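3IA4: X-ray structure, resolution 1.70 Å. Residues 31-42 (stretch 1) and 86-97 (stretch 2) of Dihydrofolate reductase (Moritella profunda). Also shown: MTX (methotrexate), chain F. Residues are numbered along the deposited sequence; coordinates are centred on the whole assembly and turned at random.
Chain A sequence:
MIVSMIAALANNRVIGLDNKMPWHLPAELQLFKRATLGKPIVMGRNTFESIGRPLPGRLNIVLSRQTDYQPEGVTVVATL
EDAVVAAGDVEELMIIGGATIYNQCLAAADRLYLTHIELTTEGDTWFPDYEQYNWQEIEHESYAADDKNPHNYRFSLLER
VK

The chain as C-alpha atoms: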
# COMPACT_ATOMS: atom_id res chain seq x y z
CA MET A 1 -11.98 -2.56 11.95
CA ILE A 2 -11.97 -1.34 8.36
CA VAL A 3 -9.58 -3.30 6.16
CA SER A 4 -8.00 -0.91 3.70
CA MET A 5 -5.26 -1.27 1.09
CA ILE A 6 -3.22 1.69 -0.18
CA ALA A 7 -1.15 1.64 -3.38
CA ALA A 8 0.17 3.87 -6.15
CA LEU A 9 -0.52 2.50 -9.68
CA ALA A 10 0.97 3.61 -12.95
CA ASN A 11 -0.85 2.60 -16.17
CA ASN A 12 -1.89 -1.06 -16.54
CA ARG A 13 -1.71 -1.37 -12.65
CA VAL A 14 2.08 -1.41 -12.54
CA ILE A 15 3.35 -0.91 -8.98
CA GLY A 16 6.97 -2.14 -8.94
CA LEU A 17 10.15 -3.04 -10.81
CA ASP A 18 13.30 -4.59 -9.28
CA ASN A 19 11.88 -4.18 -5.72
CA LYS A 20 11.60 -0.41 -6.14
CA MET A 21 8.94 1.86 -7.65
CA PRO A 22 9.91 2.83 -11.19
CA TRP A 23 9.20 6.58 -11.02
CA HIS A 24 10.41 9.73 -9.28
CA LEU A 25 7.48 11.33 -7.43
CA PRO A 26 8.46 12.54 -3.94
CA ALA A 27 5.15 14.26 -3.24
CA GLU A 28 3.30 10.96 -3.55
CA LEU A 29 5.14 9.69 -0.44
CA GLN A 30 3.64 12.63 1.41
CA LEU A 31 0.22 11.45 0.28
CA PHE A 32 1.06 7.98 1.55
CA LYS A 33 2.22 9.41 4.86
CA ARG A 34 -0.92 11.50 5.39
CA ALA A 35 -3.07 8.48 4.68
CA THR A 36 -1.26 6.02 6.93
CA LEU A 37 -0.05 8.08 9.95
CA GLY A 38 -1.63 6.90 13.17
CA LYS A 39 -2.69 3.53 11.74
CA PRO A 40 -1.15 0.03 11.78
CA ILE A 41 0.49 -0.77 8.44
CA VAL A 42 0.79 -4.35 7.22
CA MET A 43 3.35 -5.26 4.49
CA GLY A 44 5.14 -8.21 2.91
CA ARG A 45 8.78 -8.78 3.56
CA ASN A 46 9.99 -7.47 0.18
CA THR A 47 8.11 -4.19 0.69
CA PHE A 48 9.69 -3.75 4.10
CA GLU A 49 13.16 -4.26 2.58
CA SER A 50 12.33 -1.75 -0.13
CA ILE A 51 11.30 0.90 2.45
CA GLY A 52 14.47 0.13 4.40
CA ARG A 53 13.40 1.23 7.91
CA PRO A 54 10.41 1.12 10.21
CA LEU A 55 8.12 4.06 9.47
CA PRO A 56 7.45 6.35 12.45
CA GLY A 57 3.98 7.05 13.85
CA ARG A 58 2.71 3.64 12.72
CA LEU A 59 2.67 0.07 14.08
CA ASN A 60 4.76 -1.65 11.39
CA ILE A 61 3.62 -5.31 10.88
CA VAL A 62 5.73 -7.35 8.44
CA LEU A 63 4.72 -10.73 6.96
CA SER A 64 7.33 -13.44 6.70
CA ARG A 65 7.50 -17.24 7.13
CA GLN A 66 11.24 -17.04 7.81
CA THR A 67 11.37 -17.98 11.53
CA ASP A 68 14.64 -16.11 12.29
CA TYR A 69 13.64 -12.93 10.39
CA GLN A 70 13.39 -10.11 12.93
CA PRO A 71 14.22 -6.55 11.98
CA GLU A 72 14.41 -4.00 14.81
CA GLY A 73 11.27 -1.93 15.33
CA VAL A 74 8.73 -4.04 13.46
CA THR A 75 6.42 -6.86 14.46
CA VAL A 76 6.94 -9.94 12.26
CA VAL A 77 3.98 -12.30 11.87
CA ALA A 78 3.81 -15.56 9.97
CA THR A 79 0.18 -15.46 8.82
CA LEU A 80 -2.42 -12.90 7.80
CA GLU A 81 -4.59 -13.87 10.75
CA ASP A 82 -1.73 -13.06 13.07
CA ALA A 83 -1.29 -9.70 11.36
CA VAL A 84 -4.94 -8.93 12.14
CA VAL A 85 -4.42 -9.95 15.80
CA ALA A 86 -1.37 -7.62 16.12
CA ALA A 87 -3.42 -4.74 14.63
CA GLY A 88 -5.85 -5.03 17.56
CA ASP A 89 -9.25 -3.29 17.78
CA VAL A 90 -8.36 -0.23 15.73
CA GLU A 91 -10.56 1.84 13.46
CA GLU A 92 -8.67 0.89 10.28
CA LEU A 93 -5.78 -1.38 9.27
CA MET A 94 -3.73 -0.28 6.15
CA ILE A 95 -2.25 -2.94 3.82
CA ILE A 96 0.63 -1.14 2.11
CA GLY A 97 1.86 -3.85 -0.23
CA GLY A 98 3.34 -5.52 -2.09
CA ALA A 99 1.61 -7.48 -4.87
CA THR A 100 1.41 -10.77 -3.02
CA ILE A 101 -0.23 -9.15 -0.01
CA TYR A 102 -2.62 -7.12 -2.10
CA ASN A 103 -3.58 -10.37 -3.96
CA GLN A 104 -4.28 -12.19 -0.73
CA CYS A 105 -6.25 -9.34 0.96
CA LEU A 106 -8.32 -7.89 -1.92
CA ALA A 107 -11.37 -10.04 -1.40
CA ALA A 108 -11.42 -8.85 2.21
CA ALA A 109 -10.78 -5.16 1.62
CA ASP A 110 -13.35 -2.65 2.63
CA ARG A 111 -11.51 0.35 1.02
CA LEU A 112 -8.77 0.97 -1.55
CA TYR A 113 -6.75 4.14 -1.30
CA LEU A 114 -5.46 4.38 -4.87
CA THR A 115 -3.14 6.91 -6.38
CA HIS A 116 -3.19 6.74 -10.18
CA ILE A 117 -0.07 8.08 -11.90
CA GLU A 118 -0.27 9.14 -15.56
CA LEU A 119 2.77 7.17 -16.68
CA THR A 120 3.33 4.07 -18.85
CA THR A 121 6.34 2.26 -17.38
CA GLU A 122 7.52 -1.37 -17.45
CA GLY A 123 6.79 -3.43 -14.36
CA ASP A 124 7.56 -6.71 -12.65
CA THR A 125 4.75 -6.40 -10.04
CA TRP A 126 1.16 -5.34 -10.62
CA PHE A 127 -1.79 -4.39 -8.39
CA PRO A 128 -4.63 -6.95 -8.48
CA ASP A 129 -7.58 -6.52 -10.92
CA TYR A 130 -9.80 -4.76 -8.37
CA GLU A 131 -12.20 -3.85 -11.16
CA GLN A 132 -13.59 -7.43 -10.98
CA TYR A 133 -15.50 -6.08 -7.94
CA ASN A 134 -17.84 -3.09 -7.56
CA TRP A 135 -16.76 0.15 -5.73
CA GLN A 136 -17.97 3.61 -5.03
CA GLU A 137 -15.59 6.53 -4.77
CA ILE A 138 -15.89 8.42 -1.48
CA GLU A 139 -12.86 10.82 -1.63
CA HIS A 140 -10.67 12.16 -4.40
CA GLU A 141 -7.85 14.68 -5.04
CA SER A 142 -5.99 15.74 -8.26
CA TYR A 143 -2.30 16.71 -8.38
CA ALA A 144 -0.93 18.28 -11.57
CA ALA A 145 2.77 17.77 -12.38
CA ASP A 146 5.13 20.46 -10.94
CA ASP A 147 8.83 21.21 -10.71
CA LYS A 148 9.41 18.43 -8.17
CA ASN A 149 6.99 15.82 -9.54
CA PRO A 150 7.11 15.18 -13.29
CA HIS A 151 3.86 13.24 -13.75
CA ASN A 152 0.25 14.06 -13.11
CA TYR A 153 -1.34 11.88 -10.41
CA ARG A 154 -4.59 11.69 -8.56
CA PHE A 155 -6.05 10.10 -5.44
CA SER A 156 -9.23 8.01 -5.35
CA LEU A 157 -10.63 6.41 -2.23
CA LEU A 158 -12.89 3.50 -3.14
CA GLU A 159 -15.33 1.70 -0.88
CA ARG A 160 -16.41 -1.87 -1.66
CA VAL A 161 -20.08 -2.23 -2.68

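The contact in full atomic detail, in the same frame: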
# COMPACT_ATOMS: atom_id res chain seq x y z
N LEU A 31 1.59 11.94 0.29
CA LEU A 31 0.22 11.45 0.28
C LEU A 31 0.12 10.16 1.07
O LEU A 31 -0.82 9.95 1.84
CB LEU A 31 -0.23 11.23 -1.18
CG LEU A 31 -1.67 10.80 -1.49
CD1 LEU A 31 -1.99 11.03 -2.98
CD2 LEU A 31 -1.86 9.31 -1.08
N PHE A 32 1.06 9.25 0.84
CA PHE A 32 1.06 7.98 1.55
C PHE A 32 1.16 8.23 3.08
O PHE A 32 0.46 7.62 3.93
CB PHE A 32 2.24 7.12 1.05
CG PHE A 32 2.57 5.95 1.91
CD1 PHE A 32 1.86 4.74 1.78
CD2 PHE A 32 3.58 6.03 2.86
CE1 PHE A 32 2.16 3.67 2.57
CE2 PHE A 32 3.86 4.97 3.68
CZ PHE A 32 3.19 3.76 3.52
N LYS A 33 2.06 9.10 3.43
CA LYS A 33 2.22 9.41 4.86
C LYS A 33 0.94 9.98 5.49
O LYS A 33 0.52 9.52 6.57
CB LYS A 33 3.37 10.40 5.04
CG LYS A 33 3.69 10.62 6.53
CD LYS A 33 4.64 11.82 6.61
CE LYS A 33 4.99 12.15 8.06
NZ LYS A 33 6.34 11.58 8.43
N ARG A 34 0.31 10.96 4.85
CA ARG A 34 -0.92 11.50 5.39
C ARG A 34 -1.98 10.41 5.58
O ARG A 34 -2.80 10.44 6.54
CB ARG A 34 -1.53 12.58 4.48
CG ARG A 34 -0.69 13.79 4.18
CD ARG A 34 -1.57 14.83 3.45
NE ARG A 34 -1.78 14.58 2.02
CZ ARG A 34 -0.88 14.91 1.08
NH1 ARG A 34 0.27 15.46 1.44
NH2 ARG A 34 -1.11 14.68 -0.21
N ALA A 35 -2.00 9.44 4.66
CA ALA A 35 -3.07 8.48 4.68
C ALA A 35 -2.87 7.34 5.68
O ALA A 35 -3.82 6.65 6.08
CB ALA A 35 -3.31 7.87 3.22
N THR A 36 -1.61 7.15 6.07
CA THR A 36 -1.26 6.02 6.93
C THR A 36 -0.86 6.43 8.37
O THR A 36 -0.89 5.58 9.26
CB THR A 36 -0.13 5.17 6.34
OG1 THR A 36 1.02 5.98 6.14
CG2 THR A 36 -0.58 4.57 4.97
N LEU A 37 -0.47 7.69 8.59
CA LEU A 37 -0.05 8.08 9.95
C LEU A 37 -1.14 7.78 10.95
O LEU A 37 -2.33 7.99 10.70
CB LEU A 37 0.29 9.55 10.04
CG LEU A 37 1.75 9.90 9.83
CD1 LEU A 37 1.84 11.43 9.87
CD2 LEU A 37 2.71 9.28 10.91
N GLY A 38 -0.72 7.24 12.08
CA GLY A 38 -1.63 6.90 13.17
C GLY A 38 -2.33 5.57 13.01
O GLY A 38 -3.22 5.25 13.79
N LYS A 39 -1.98 4.78 11.99
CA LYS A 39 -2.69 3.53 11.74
C LYS A 39 -1.65 2.38 11.69
O LYS A 39 -0.49 2.60 11.33
CB LYS A 39 -3.43 3.59 10.39
CG LYS A 39 -4.35 4.80 10.24
CD LYS A 39 -5.01 4.80 8.88
CE LYS A 39 -5.84 6.12 8.71
NZ LYS A 39 -6.42 6.20 7.34
N PRO A 40 -2.07 1.14 11.98
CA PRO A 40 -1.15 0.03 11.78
C PRO A 40 -0.98 -0.16 10.29
O PRO A 40 -1.98 0.03 9.56
CB PRO A 40 -1.91 -1.20 12.32
CG PRO A 40 -3.04 -0.62 13.14
CD PRO A 40 -3.36 0.69 12.52
N ILE A 41 0.22 -0.48 9.86
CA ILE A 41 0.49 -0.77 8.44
C ILE A 41 1.01 -2.21 8.33
O ILE A 41 1.88 -2.62 9.10
CB ILE A 41 1.49 0.26 7.84
CG1 ILE A 41 2.85 0.30 8.56
CG2 ILE A 41 0.80 1.63 7.74
CD1 ILE A 41 3.84 1.27 7.85
N VAL A 42 0.44 -2.97 7.40
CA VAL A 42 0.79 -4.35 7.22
C VAL A 42 1.44 -4.49 5.83
O VAL A 42 0.92 -3.95 4.86
CB VAL A 42 -0.49 -5.21 7.23
CG1 VAL A 42 -0.12 -6.61 6.96
CG2 VAL A 42 -1.16 -5.09 8.63
N ALA A 86 -2.34 -8.66 15.70
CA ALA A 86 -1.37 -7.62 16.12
C ALA A 86 -1.95 -6.20 15.98
O ALA A 86 -1.70 -5.28 16.80
CB ALA A 86 -0.12 -7.75 15.27
N ALA A 87 -2.71 -6.00 14.91
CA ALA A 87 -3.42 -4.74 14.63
C ALA A 87 -4.47 -4.33 15.71
O ALA A 87 -4.84 -3.16 15.84
CB ALA A 87 -4.09 -4.81 13.25
N GLY A 88 -4.99 -5.32 16.42
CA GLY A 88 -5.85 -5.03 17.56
C GLY A 88 -7.21 -4.42 17.17
O GLY A 88 -7.64 -4.53 16.02
N ASP A 89 -7.89 -3.75 18.10
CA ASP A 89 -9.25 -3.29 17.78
C ASP A 89 -9.27 -1.91 17.19
O ASP A 89 -10.06 -1.11 17.63
CB ASP A 89 -10.11 -3.24 19.06
CG ASP A 89 -10.78 -4.55 19.37
OD1 ASP A 89 -11.72 -4.95 18.60
OD2 ASP A 89 -10.37 -5.17 20.39
N VAL A 90 -8.40 -1.58 16.24
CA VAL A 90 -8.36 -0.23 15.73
C VAL A 90 -9.45 0.12 14.73
O VAL A 90 -10.19 -0.73 14.26
CB VAL A 90 -6.97 0.03 15.03
CG1 VAL A 90 -5.85 0.01 16.07
CG2 VAL A 90 -6.72 -0.98 13.97
N GLU A 91 -9.52 1.41 14.39
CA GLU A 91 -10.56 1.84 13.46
C GLU A 91 -10.29 1.24 12.08
O GLU A 91 -11.22 0.77 11.44
CB GLU A 91 -10.61 3.37 13.42
CG GLU A 91 -11.22 4.01 12.19
CD GLU A 91 -12.72 3.89 12.07
OE1 GLU A 91 -13.46 3.83 13.12
OE2 GLU A 91 -13.17 3.87 10.89
N GLU A 92 -9.01 1.22 11.68
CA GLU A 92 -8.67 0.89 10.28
C GLU A 92 -7.24 0.37 10.22
O GLU A 92 -6.35 0.98 10.79
CB GLU A 92 -8.77 2.17 9.47
CG GLU A 92 -8.61 2.02 7.98
CD GLU A 92 -8.82 3.33 7.28
OE1 GLU A 92 -8.64 4.40 7.91
OE2 GLU A 92 -9.16 3.33 6.08
N LEU A 93 -7.07 -0.74 9.51
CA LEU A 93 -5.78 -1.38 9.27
C LEU A 93 -5.40 -0.99 7.82
O LEU A 93 -6.29 -1.00 6.96
CB LEU A 93 -6.05 -2.88 9.40
CG LEU A 93 -5.16 -4.02 9.04
CD1 LEU A 93 -4.83 -3.92 7.55
CD2 LEU A 93 -3.97 -3.85 9.92
N MET A 94 -4.13 -0.64 7.54
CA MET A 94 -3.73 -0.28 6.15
C MET A 94 -2.76 -1.31 5.59
O MET A 94 -1.66 -1.44 6.11
CB MET A 94 -3.04 1.10 6.08
CG MET A 94 -3.80 2.27 6.68
SD MET A 94 -5.24 2.77 5.69
CE MET A 94 -4.40 3.51 4.30
N ILE A 95 -3.17 -2.03 4.54
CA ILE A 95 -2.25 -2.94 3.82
C ILE A 95 -1.47 -2.12 2.80
O ILE A 95 -2.10 -1.45 1.95
CB ILE A 95 -3.06 -4.03 3.12
CG1 ILE A 95 -3.84 -4.93 4.16
CG2 ILE A 95 -2.16 -4.84 2.18
CD1 ILE A 95 -3.00 -5.94 4.88
N ILE A 96 -0.15 -2.12 2.89
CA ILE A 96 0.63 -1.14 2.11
C ILE A 96 1.45 -1.82 1.04
O ILE A 96 2.31 -1.21 0.40
CB ILE A 96 1.57 -0.25 2.96
CG1 ILE A 96 2.70 -1.06 3.66
CG2 ILE A 96 0.72 0.48 4.01
CD1 ILE A 96 3.89 -0.21 3.98
N GLY A 97 1.23 -3.12 0.88
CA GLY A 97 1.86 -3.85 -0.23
C GLY A 97 2.66 -5.06 0.24
O GLY A 97 2.76 -5.30 1.44
N1 MTX F . 2.33 5.12 -2.22
C2 MTX F . 1.06 4.71 -2.04
NA2 MTX F . 0.08 5.51 -2.48
N3 MTX F . 0.79 3.52 -1.41
C4 MTX F . 1.80 2.73 -0.94
NA4 MTX F . 1.49 1.58 -0.39
C4A MTX F . 3.08 3.15 -1.09
N5 MTX F . 4.10 2.39 -0.58
C6 MTX F . 5.40 2.82 -0.74
C7 MTX F . 5.72 4.02 -1.37
N8 MTX F . 4.67 4.81 -1.86
C8A MTX F . 3.37 4.35 -1.71
C9 MTX F . 6.49 1.91 -0.19
N10 MTX F . 7.80 2.56 -0.14
CM MTX F . 8.85 2.00 -1.04
C11 MTX F . 8.64 5.73 2.50
C12 MTX F . 9.62 5.27 1.62
C13 MTX F . 9.36 4.22 0.76
C14 MTX F . 8.09 3.64 0.75
C15 MTX F . 7.12 4.14 1.62
C16 MTX F . 7.39 5.11 2.55
C MTX F . 8.84 6.87 3.39
O MTX F . 10.11 7.23 3.83
N MTX F . 7.75 7.56 3.70
CA MTX F . 7.71 8.62 4.67
CT MTX F . 6.59 8.36 5.65
O1 MTX F . 5.57 7.72 5.26
O2 MTX F . 6.67 8.81 6.81
CB MTX F . 7.44 9.99 4.02
CG MTX F . 8.55 10.38 3.05
CD MTX F . 9.91 10.66 3.71
OE1 MTX F . 10.90 11.02 3.02
OE2 MTX F . 10.07 10.53 4.94

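Within helix 31-36, Phe 32 is the first residue to reach stretch 2: its CE1 lies 3.8 Å from Ile 96 CG2, which sits at the ring edge, while methotrexate N5 lies over one face. Lys 33 faces the ligand instead, its NZ donating to MTX O2 at 3.2 Å. Ala 35 O does double duty, accepting from Lys 39 NZ at 2.9 Å and lying 3.7 Å from Met 94 CE. Thr 36 CG2 packs 4.0 Å from the same methyl, Met 94 CE; its OG1 turns back to Phe 32 O at 2.8 Å.

A type II turn from Thr 36 to Lys 39, with Gly 38 at positive phi, reverses the chain. The extended Lys 39 side chain then passes Met 94, CD to CG 3.6 Å, and its NZ forms a salt bridge with Glu 92 OE1 at 2.9 Å.

Pro 40 packs its CG 3.8 Å from Val 90 CG2, and its O accepts from Met 94 N (3.0 Å, 162°). Parallel pairing follows: Val 42 N donates to Met 94 O (2.9 Å, 162°), and Ile 96 N to Val 42 O (2.9 Å, 169°). Side chains alternate accordingly. Ile 41 shares one sheet face with Met 94, CG2 to CB 4.2 Å; Val 42 shares the other with Ile 95, CB to CD1 3.5 Å.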